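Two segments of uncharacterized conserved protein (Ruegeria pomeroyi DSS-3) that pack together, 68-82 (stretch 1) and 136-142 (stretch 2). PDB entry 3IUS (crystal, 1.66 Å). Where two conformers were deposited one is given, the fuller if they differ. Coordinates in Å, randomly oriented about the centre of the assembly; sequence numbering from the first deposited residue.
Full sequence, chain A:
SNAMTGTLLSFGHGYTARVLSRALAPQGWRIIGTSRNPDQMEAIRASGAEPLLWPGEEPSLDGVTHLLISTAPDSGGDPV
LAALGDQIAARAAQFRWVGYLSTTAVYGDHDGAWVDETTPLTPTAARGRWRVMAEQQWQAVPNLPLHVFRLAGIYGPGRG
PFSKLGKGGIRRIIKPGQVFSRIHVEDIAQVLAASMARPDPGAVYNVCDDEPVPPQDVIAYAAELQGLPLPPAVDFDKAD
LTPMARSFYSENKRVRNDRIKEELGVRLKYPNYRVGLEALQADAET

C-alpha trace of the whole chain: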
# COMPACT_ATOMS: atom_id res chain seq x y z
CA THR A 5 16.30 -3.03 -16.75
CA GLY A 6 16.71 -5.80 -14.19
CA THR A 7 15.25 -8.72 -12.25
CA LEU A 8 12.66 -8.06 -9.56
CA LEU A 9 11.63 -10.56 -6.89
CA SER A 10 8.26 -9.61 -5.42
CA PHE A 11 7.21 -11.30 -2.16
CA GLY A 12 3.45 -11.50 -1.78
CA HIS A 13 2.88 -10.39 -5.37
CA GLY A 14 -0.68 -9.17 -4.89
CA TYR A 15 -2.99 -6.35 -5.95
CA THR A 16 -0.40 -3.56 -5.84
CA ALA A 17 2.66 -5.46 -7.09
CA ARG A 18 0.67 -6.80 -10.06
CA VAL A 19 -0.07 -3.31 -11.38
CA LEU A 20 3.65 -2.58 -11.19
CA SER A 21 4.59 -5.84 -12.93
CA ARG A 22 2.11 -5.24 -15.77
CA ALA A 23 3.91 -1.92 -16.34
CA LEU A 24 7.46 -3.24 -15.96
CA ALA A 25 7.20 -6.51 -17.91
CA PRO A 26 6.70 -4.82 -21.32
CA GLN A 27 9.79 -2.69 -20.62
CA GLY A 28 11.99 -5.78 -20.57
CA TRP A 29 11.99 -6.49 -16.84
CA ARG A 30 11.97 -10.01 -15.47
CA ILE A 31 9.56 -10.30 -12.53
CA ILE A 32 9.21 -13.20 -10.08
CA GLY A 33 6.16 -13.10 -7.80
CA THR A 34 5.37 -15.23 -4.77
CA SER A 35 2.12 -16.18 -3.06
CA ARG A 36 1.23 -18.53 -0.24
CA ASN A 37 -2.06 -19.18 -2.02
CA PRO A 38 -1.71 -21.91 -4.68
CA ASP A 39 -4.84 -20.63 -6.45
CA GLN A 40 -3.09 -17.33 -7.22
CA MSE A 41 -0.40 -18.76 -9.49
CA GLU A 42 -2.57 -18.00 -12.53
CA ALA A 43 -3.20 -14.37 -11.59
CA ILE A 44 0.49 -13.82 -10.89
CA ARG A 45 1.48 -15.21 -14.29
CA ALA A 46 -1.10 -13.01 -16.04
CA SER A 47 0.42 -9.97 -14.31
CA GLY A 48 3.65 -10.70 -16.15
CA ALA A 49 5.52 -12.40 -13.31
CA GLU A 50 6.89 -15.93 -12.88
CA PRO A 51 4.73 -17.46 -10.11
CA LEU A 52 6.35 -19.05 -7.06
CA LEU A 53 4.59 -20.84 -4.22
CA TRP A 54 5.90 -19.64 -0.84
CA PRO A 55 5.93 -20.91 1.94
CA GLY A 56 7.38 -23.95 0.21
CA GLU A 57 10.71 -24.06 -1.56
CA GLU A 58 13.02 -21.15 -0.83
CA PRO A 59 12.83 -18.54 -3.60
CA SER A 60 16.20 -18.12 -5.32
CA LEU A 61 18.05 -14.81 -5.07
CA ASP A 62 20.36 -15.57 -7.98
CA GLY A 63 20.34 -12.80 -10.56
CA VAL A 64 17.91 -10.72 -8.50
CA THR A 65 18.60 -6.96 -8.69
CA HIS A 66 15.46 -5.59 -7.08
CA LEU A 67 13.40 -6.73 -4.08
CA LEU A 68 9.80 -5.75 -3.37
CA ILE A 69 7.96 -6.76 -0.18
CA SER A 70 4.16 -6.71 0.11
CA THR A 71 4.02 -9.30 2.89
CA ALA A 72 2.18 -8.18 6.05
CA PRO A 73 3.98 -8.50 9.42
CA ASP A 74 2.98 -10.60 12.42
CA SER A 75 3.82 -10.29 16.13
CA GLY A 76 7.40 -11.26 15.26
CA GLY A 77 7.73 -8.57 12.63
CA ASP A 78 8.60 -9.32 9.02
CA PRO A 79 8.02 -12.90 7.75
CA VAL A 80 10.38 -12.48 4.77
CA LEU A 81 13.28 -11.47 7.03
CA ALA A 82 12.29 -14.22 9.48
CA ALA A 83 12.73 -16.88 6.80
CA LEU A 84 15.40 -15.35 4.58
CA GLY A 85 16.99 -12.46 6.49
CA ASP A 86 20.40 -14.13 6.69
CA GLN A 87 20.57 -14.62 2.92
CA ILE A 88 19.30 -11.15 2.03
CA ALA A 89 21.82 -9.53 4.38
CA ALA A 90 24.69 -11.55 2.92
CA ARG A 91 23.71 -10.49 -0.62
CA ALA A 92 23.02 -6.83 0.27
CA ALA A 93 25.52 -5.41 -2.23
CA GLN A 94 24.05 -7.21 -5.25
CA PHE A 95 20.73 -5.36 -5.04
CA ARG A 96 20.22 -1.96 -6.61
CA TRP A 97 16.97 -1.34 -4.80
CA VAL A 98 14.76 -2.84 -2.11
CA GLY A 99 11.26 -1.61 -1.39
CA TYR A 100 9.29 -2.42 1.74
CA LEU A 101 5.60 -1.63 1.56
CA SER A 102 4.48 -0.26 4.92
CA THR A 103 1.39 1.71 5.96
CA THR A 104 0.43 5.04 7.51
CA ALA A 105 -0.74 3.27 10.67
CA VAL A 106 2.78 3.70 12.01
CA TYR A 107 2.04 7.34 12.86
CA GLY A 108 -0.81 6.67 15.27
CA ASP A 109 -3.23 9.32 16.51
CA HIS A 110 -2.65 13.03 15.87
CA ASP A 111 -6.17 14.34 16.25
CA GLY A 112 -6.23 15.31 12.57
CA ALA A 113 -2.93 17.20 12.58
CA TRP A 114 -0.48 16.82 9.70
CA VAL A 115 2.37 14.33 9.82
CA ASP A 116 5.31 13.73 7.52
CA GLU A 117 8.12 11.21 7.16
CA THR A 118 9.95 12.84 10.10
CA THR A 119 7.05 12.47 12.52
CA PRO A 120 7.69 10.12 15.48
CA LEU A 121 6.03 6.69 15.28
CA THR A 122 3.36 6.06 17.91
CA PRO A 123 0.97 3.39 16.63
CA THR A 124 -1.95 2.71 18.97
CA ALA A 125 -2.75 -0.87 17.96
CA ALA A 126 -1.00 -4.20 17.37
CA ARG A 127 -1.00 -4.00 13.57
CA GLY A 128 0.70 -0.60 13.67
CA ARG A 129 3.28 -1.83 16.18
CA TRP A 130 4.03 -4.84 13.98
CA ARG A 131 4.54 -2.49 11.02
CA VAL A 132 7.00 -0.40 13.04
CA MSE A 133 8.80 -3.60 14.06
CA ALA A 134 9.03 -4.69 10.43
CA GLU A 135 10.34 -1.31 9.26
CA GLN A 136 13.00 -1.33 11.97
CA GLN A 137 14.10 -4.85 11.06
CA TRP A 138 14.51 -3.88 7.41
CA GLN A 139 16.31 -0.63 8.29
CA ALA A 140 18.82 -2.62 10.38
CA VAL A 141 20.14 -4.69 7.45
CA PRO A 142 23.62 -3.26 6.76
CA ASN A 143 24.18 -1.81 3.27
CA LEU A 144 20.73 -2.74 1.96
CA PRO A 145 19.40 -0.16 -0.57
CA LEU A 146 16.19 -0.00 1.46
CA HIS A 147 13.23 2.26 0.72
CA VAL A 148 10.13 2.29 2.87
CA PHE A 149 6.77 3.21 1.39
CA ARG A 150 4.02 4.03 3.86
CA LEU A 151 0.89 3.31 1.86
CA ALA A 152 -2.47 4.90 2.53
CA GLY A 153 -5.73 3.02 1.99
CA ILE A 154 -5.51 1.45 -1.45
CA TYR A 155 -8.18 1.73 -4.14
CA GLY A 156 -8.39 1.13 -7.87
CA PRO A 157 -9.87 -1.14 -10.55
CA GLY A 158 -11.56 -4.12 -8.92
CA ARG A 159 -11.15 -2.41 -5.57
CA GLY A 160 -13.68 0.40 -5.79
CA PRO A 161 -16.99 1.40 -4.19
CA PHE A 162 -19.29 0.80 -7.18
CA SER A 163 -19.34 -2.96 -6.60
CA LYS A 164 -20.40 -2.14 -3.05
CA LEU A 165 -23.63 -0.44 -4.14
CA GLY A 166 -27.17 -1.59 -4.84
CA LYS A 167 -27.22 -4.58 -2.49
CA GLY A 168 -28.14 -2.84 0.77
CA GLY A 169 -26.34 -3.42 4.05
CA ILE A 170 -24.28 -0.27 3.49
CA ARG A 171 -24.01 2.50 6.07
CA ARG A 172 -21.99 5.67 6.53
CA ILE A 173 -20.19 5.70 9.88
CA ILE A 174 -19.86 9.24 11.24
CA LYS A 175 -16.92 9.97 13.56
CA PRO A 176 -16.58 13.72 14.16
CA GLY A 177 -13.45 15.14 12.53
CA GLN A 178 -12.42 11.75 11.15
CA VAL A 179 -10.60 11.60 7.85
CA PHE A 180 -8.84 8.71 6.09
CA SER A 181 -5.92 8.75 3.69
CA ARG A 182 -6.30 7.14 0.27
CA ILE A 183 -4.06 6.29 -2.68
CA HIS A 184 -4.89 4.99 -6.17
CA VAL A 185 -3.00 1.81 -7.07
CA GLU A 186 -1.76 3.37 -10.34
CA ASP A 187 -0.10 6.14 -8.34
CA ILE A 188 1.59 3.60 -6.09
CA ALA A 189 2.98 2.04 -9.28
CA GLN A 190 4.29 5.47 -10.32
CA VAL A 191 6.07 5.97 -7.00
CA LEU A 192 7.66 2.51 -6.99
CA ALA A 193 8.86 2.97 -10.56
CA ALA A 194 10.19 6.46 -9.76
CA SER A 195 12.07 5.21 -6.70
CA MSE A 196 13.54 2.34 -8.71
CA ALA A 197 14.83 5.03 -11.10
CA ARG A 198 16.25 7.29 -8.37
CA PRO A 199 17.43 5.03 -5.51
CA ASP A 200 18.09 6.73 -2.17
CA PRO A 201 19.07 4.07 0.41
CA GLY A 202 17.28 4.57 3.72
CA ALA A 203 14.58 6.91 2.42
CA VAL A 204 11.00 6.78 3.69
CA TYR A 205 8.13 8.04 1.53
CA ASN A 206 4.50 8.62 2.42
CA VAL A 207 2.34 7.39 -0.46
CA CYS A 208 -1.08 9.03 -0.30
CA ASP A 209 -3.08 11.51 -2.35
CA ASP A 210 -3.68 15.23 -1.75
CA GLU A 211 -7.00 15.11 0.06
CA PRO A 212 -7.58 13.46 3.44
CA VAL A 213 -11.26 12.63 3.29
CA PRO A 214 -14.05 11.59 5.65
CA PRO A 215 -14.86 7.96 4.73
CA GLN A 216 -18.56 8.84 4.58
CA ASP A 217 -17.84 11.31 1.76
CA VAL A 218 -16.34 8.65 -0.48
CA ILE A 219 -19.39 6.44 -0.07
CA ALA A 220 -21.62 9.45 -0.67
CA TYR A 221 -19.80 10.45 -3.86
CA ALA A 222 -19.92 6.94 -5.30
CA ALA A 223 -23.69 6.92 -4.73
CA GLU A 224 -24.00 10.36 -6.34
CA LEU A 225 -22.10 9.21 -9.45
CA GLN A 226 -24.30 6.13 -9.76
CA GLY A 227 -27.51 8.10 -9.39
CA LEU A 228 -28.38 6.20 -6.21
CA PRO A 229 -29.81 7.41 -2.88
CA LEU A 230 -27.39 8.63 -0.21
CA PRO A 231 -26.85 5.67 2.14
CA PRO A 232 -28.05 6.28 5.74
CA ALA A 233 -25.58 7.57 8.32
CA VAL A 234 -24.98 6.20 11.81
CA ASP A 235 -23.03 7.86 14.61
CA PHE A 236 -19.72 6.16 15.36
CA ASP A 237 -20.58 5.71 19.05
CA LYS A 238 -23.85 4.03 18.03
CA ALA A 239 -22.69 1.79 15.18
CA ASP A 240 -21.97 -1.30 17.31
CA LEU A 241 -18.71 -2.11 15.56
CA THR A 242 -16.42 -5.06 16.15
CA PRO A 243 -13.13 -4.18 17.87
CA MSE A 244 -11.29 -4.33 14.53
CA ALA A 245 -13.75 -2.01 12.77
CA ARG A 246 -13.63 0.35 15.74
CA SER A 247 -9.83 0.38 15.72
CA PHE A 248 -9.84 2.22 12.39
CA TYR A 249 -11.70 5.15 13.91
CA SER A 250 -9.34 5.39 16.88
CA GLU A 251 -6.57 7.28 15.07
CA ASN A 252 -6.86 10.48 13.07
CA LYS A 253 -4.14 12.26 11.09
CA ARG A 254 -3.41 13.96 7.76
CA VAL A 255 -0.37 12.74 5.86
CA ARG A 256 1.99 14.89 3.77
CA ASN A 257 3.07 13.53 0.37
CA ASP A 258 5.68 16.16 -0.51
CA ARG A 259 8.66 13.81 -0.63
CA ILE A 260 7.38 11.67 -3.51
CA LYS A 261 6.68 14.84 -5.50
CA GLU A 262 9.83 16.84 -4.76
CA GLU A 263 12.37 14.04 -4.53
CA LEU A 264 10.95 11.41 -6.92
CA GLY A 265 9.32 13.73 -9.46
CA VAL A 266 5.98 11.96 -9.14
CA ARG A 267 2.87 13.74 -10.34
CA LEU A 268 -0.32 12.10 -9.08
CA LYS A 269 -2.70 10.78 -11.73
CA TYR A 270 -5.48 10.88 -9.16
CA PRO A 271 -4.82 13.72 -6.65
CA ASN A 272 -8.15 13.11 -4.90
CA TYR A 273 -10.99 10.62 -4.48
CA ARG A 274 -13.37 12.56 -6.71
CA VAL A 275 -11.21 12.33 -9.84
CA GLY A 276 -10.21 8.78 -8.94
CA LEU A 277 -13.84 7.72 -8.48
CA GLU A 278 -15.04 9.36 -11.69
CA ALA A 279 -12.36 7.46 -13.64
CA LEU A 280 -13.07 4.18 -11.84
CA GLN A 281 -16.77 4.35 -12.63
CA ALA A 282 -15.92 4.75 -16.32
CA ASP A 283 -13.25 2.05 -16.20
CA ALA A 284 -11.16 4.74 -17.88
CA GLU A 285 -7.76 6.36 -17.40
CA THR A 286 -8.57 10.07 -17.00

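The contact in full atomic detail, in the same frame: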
# COMPACT_ATOMS: atom_id res chain seq x y z
N LEU A 68 11.00 -6.44 -3.83
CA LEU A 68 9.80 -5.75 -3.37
C LEU A 68 9.09 -6.63 -2.34
O LEU A 68 8.99 -7.84 -2.51
CB LEU A 68 8.87 -5.43 -4.54
CG LEU A 68 7.54 -4.76 -4.17
CD1 LEU A 68 7.77 -3.35 -3.62
CD2 LEU A 68 6.59 -4.72 -5.37
N ILE A 69 8.61 -6.02 -1.26
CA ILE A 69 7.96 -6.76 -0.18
C ILE A 69 6.56 -6.24 0.11
O ILE A 69 6.41 -5.12 0.58
CB ILE A 69 8.77 -6.65 1.12
CG1 ILE A 69 10.25 -6.97 0.87
CG2 ILE A 69 8.17 -7.54 2.21
CD1 ILE A 69 10.53 -8.41 0.58
N SER A 70 5.55 -7.06 -0.17
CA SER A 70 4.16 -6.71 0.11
C SER A 70 3.61 -7.52 1.29
O SER A 70 2.45 -7.38 1.66
CB SER A 70 3.27 -6.97 -1.12
OG SER A 70 3.63 -6.16 -2.22
N THR A 71 4.46 -8.36 1.87
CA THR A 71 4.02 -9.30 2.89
C THR A 71 3.75 -8.62 4.23
O THR A 71 4.63 -7.95 4.77
CB THR A 71 5.05 -10.42 3.10
OG1 THR A 71 6.29 -9.86 3.55
CG2 THR A 71 5.30 -11.16 1.80
N ALA A 72 2.54 -8.78 4.77
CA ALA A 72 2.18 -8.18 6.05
C ALA A 72 2.97 -8.80 7.21
O ALA A 72 3.33 -9.97 7.17
CB ALA A 72 0.69 -8.33 6.31
N PRO A 73 3.24 -8.00 8.25
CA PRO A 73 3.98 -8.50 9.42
C PRO A 73 3.07 -9.25 10.38
O PRO A 73 1.85 -9.16 10.28
CB PRO A 73 4.46 -7.21 10.08
CG PRO A 73 3.40 -6.22 9.74
CD PRO A 73 3.10 -6.53 8.30
N ASP A 74 3.69 -9.99 11.30
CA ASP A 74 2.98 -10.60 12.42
C ASP A 74 3.66 -10.12 13.70
O ASP A 74 4.52 -9.24 13.64
CB ASP A 74 3.02 -12.13 12.32
CG ASP A 74 4.43 -12.67 12.19
OD1 ASP A 74 5.39 -12.00 12.63
OD2 ASP A 74 4.59 -13.78 11.63
N SER A 75 3.29 -10.71 14.83
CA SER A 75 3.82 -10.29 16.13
C SER A 75 5.35 -10.37 16.20
O SER A 75 5.96 -9.77 17.07
CB SER A 75 3.20 -11.10 17.27
OG SER A 75 3.49 -12.48 17.16
N GLY A 76 5.96 -11.12 15.28
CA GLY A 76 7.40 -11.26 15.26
C GLY A 76 8.06 -10.27 14.33
O GLY A 76 9.29 -10.17 14.26
N GLY A 77 7.23 -9.51 13.61
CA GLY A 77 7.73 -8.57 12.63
C GLY A 77 7.59 -9.08 11.21
O GLY A 77 6.53 -9.58 10.82
N ASP A 78 8.66 -8.98 10.44
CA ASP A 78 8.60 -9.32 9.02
C ASP A 78 8.89 -10.78 8.72
O ASP A 78 9.98 -11.27 9.00
CB ASP A 78 9.54 -8.43 8.21
CG ASP A 78 9.37 -8.61 6.72
OD1 ASP A 78 8.67 -7.78 6.11
OD2 ASP A 78 9.92 -9.59 6.17
N PRO A 79 7.92 -11.48 8.11
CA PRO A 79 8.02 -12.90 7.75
C PRO A 79 9.10 -13.20 6.72
O PRO A 79 9.68 -14.28 6.76
CB PRO A 79 6.63 -13.22 7.18
CG PRO A 79 5.74 -12.14 7.71
CD PRO A 79 6.59 -10.93 7.79
N VAL A 80 9.36 -12.28 5.79
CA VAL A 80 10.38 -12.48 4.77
C VAL A 80 11.77 -12.49 5.43
O VAL A 80 12.58 -13.37 5.16
CB VAL A 80 10.32 -11.42 3.65
CG1 VAL A 80 11.57 -11.48 2.78
CG2 VAL A 80 9.07 -11.59 2.81
N LEU A 81 12.02 -11.52 6.29
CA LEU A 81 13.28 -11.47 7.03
C LEU A 81 13.40 -12.66 7.98
O LEU A 81 14.49 -13.18 8.21
CB LEU A 81 13.41 -10.16 7.80
CG LEU A 81 13.66 -8.88 6.99
CD1 LEU A 81 13.64 -7.65 7.89
CD2 LEU A 81 14.97 -8.98 6.22
N ALA A 82 12.27 -13.10 8.54
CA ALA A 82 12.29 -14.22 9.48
C ALA A 82 12.77 -15.50 8.80
O ALA A 82 13.48 -16.31 9.40
CB ALA A 82 10.91 -14.42 10.09
N GLN A 136 11.75 -1.41 11.22
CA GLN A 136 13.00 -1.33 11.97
C GLN A 136 13.92 -2.49 11.62
O GLN A 136 15.14 -2.33 11.52
CB GLN A 136 12.73 -1.27 13.48
CG GLN A 136 12.12 0.07 13.92
CD GLN A 136 11.44 0.02 15.28
OE1 GLN A 136 11.33 -1.03 15.91
NE2 GLN A 136 10.97 1.18 15.74
N GLN A 137 13.33 -3.67 11.44
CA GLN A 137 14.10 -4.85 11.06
C GLN A 137 14.75 -4.66 9.69
O GLN A 137 15.94 -4.92 9.51
CB GLN A 137 13.21 -6.10 11.09
CG GLN A 137 12.82 -6.52 12.50
CD GLN A 137 11.74 -7.59 12.53
OE1 GLN A 137 11.04 -7.83 11.54
NE2 GLN A 137 11.58 -8.23 13.68
N TRP A 138 13.97 -4.17 8.74
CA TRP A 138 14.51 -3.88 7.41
C TRP A 138 15.60 -2.80 7.46
O TRP A 138 16.66 -2.96 6.86
CB TRP A 138 13.39 -3.49 6.46
CG TRP A 138 12.63 -4.67 5.96
CD1 TRP A 138 11.37 -5.06 6.33
CD2 TRP A 138 13.07 -5.63 5.00
NE1 TRP A 138 11.01 -6.20 5.65
CE2 TRP A 138 12.04 -6.57 4.83
CE3 TRP A 138 14.25 -5.78 4.26
CZ2 TRP A 138 12.14 -7.65 3.96
CZ3 TRP A 138 14.36 -6.85 3.39
CH2 TRP A 138 13.31 -7.77 3.25
N GLN A 139 15.35 -1.73 8.22
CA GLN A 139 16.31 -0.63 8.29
C GLN A 139 17.62 -1.02 8.99
O GLN A 139 18.61 -0.30 8.89
CB GLN A 139 15.69 0.59 8.99
CG GLN A 139 14.59 1.29 8.19
CD GLN A 139 15.13 2.27 7.17
OE1 GLN A 139 16.33 2.32 6.92
NE2 GLN A 139 14.24 3.05 6.57
N ALA A 140 17.62 -2.16 9.68
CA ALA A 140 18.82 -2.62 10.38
C ALA A 140 19.80 -3.40 9.49
O ALA A 140 20.97 -3.56 9.84
CB ALA A 140 18.45 -3.44 11.60
N VAL A 141 19.31 -3.89 8.36
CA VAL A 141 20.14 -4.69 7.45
C VAL A 141 21.25 -3.83 6.83
O VAL A 141 21.00 -2.97 6.00
CB VAL A 141 19.31 -5.33 6.32
CG1 VAL A 141 20.17 -6.28 5.51
CG2 VAL A 141 18.09 -6.06 6.90
N PRO A 142 22.50 -4.09 7.23
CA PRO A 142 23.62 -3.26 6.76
C PRO A 142 23.74 -3.21 5.23
O PRO A 142 23.69 -4.26 4.58
CB PRO A 142 24.85 -3.95 7.37
CG PRO A 142 24.34 -4.78 8.50
CD PRO A 142 22.94 -5.19 8.10
O HOH W 1 11.16 -11.07 11.55

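Gln136 opens stretch 2 on its helix and stays out of reach of stretch 1. Gln137 makes the first contact. Its side chain is extended (chi1 m, chi2 t), and its amide reads the backbone just before the helix of stretch 1. Gln137 NE2 donates to Gly76 O at 3.1 Å, and Gln137 OE1 accepts from Asp78 N at 2.9 Å. An amide suits this place because it carries both a donor and an acceptor. Between these partners lies Gly77, whose backbone angles call for glycine; a CB there would also clash with Gln137 OE1. The O of water 1 lies 2.8 Å from Asp78 O and 3.2 Å from Gln137 OE1, and can bridge the two stretches.

Trp138 is buried and gives the largest covered area. An indole suits this place, joining a broad apolar surface to one N-H donor. Trp138 NE1 donates to Asp78 OD1 at 2.9 Å, nearly straight. Asp78 OD2 caps the helix of stretch 1, accepting from Leu81 N (2.9 Å) and weakly from Val80 N (2.8 Å). Asp78 thus joins the cap to the contact. Leu81 covers one face of the indole; Leu81 CD1 lies 3.5 Å from the centroid of the Trp138 five-membered ring. Val80 CG1 lies at the ring edge, 4.0 Å from Trp138 CZ2. Ile69 CG1 approaches the same Trp138 CZ2 at 3.7 Å. These branched aliphatic side chains need no polar partner.

Val141 CG2, also aliphatic, ends the interface, 4.3 Å from Leu81 CD2.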